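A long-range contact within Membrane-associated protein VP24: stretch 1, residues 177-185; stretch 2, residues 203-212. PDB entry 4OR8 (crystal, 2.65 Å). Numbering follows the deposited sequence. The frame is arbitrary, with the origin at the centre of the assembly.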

# COMPACT_ATOMS: atom_id res chain seq x y z
N LYS B 177 14.98 1.64 -1.39
CA LYS B 177 15.30 2.92 -0.76
C LYS B 177 14.11 3.87 -0.81
O LYS B 177 14.03 4.81 -0.02
CB LYS B 177 16.56 3.55 -1.37
CG LYS B 177 16.43 3.98 -2.81
CD LYS B 177 17.79 3.97 -3.51
CE LYS B 177 18.84 4.72 -2.72
NZ LYS B 177 20.16 4.72 -3.42
N MET B 178 13.18 3.61 -1.72
CA MET B 178 11.93 4.37 -1.77
C MET B 178 11.09 4.11 -0.52
O MET B 178 10.32 4.97 -0.09
CB MET B 178 11.12 3.99 -3.00
CG MET B 178 11.67 4.53 -4.31
SD MET B 178 10.56 4.12 -5.66
CE MET B 178 9.03 4.82 -5.04
N PHE B 179 11.24 2.92 0.05
CA PHE B 179 10.53 2.57 1.27
C PHE B 179 11.19 3.14 2.52
O PHE B 179 10.69 2.98 3.63
CB PHE B 179 10.36 1.06 1.38
CG PHE B 179 9.28 0.51 0.50
CD1 PHE B 179 7.96 0.56 0.91
CD2 PHE B 179 9.58 -0.04 -0.73
CE1 PHE B 179 6.95 0.06 0.10
CE2 PHE B 179 8.58 -0.54 -1.55
CZ PHE B 179 7.26 -0.49 -1.13
N THR B 180 12.33 3.81 2.33
CA THR B 180 12.94 4.52 3.44
C THR B 180 12.26 5.88 3.60
O THR B 180 12.38 6.52 4.64
CB THR B 180 14.46 4.69 3.27
OG1 THR B 180 14.73 5.63 2.23
CG2 THR B 180 15.11 3.36 2.94
N LEU B 181 11.54 6.30 2.57
CA LEU B 181 10.77 7.55 2.62
C LEU B 181 9.62 7.44 3.61
O LEU B 181 8.95 6.42 3.70
CB LEU B 181 10.21 7.90 1.25
CG LEU B 181 11.14 8.39 0.14
CD1 LEU B 181 10.36 8.61 -1.15
CD2 LEU B 181 11.84 9.67 0.57
N HIS B 182 9.40 8.52 4.36
CA HIS B 182 8.25 8.59 5.25
C HIS B 182 7.06 9.16 4.49
O HIS B 182 7.21 9.97 3.58
CB HIS B 182 8.56 9.47 6.46
CG HIS B 182 9.47 8.83 7.46
ND1 HIS B 182 9.05 8.45 8.71
CD2 HIS B 182 10.78 8.49 7.38
CE1 HIS B 182 10.06 7.91 9.37
NE2 HIS B 182 11.12 7.92 8.58
N VAL B 183 5.86 8.72 4.88
CA VAL B 183 4.64 9.32 4.38
C VAL B 183 4.66 10.78 4.82
O VAL B 183 5.32 11.13 5.79
CB VAL B 183 3.40 8.60 4.95
CG1 VAL B 183 2.13 9.14 4.34
CG2 VAL B 183 3.51 7.12 4.69
N VAL B 184 3.96 11.64 4.08
CA VAL B 184 3.92 13.06 4.40
C VAL B 184 3.58 13.28 5.87
O VAL B 184 2.66 12.67 6.40
CB VAL B 184 2.94 13.83 3.49
CG1 VAL B 184 3.43 13.80 2.05
CG2 VAL B 184 1.55 13.23 3.59
N ASN B 185 4.36 14.14 6.52
CA ASN B 185 4.26 14.32 7.95
C ASN B 185 4.46 15.77 8.35
O ASN B 185 4.73 16.62 7.50
CB ASN B 185 5.31 13.44 8.65
CG ASN B 185 6.71 13.68 8.12
OD1 ASN B 185 7.45 14.50 8.65
ND2 ASN B 185 7.07 12.96 7.06
N ILE B 203 8.87 14.31 -9.44
CA ILE B 203 8.78 14.24 -7.99
C ILE B 203 7.97 13.03 -7.52
O ILE B 203 6.81 12.87 -7.87
CB ILE B 203 8.16 15.52 -7.40
CG1 ILE B 203 9.12 16.70 -7.57
CG2 ILE B 203 7.83 15.32 -5.93
CD1 ILE B 203 8.60 17.79 -8.47
N ILE B 204 8.60 12.19 -6.70
CA ILE B 204 7.94 11.01 -6.15
C ILE B 204 7.71 11.18 -4.65
O ILE B 204 8.66 11.31 -3.88
CB ILE B 204 8.77 9.74 -6.39
CG1 ILE B 204 9.01 9.56 -7.88
CG2 ILE B 204 8.08 8.53 -5.79
CD1 ILE B 204 10.04 8.49 -8.20
N THR B 205 6.45 11.16 -4.24
CA THR B 205 6.10 11.37 -2.84
C THR B 205 5.35 10.17 -2.27
O THR B 205 4.43 9.63 -2.90
CB THR B 205 5.22 12.62 -2.69
OG1 THR B 205 5.91 13.76 -3.22
CG2 THR B 205 4.90 12.88 -1.23
N ARG B 206 5.74 9.74 -1.07
CA ARG B 206 5.04 8.64 -0.42
C ARG B 206 3.80 9.11 0.33
O ARG B 206 3.88 9.98 1.20
CB ARG B 206 5.97 7.87 0.52
CG ARG B 206 5.30 6.68 1.16
CD ARG B 206 6.26 5.86 2.00
NE ARG B 206 5.67 4.58 2.37
CZ ARG B 206 6.33 3.59 2.96
NH1 ARG B 206 7.62 3.73 3.25
NH2 ARG B 206 5.71 2.46 3.26
N VAL B 207 2.66 8.55 -0.03
CA VAL B 207 1.42 8.79 0.69
C VAL B 207 0.97 7.48 1.34
O VAL B 207 1.64 6.46 1.21
CB VAL B 207 0.32 9.34 -0.24
CG1 VAL B 207 0.62 10.77 -0.62
CG2 VAL B 207 0.18 8.46 -1.49
N ASN B 208 -0.16 7.51 2.05
CA ASN B 208 -0.68 6.32 2.70
C ASN B 208 -1.03 5.21 1.71
O ASN B 208 -0.93 4.02 2.03
CB ASN B 208 -1.90 6.65 3.55
CG ASN B 208 -1.54 7.45 4.79
OD1 ASN B 208 -0.47 7.27 5.37
ND2 ASN B 208 -2.44 8.34 5.20
N MET B 209 -1.44 5.60 0.51
CA MET B 209 -1.91 4.64 -0.49
C MET B 209 -0.77 4.07 -1.32
O MET B 209 -0.92 3.03 -1.97
CB MET B 209 -2.95 5.28 -1.40
CG MET B 209 -4.23 5.65 -0.68
SD MET B 209 -5.53 6.21 -1.80
CE MET B 209 -5.60 4.83 -2.94
N GLY B 210 0.36 4.75 -1.31
CA GLY B 210 1.51 4.33 -2.09
C GLY B 210 2.37 5.51 -2.47
O GLY B 210 2.63 6.38 -1.65
N PHE B 211 2.81 5.54 -3.72
CA PHE B 211 3.71 6.59 -4.16
C PHE B 211 3.08 7.46 -5.24
O PHE B 211 2.71 6.98 -6.30
CB PHE B 211 5.02 5.98 -4.66
CG PHE B 211 5.76 5.20 -3.61
CD1 PHE B 211 6.61 5.84 -2.73
CD2 PHE B 211 5.58 3.83 -3.50
CE1 PHE B 211 7.29 5.13 -1.76
CE2 PHE B 211 6.26 3.11 -2.53
CZ PHE B 211 7.11 3.76 -1.65
N LEU B 212 2.95 8.74 -4.94
CA LEU B 212 2.43 9.70 -5.89
C LEU B 212 3.55 10.12 -6.83
O LEU B 212 4.53 10.72 -6.39
CB LEU B 212 1.86 10.91 -5.16
CG LEU B 212 0.77 11.72 -5.87
CD1 LEU B 212 -0.43 10.85 -6.22
CD2 LEU B 212 0.33 12.89 -4.99

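Arg206 is the hub of the contact. Its CA-to-CB bond points toward stretch 1, and chi1 to chi3 are all t (-177°, 174°, -168°), so the chain runs fully extended and carries the guanidinium to the turn formed by Met178 to Leu181. There NH1 of Arg206 donates a hydrogen bond to O of Leu181 (3.0 Å, 148°), which lies near the guanidinium plane; O of Phe179 is 3.2 Å from the same NH1. The edge of the Phe179 ring points at one guanidinium face, with CD1 of Phe179 3.8 Å from NH2 of Arg206. Phe179 leaves the backbone sideways, but its m rotamer brings the ring back to stretch 2, where Phe211 turns an edge toward its face (centroids 5.4 Å apart, planes at 86°). Phe211, also m, offers a face of its own to Met178. The m, t, p conformation of Met178 folds its methyl over that ring, CE lying 3.6 Å from the Phe211 centroid and 14° off the normal; the same CE packs 3.9 Å from CG2 of Ile204. Farther along, N of Val184 makes a weak hydrogen bond to O of Arg206 (3.3 Å), which also receives a CA-H contact from CA of Val183 (3.3 Å). Val183, chi1 t, places CG1 3.4 Å from OD1 of Asn208 and CG2 4.0 Å from CG of Arg206.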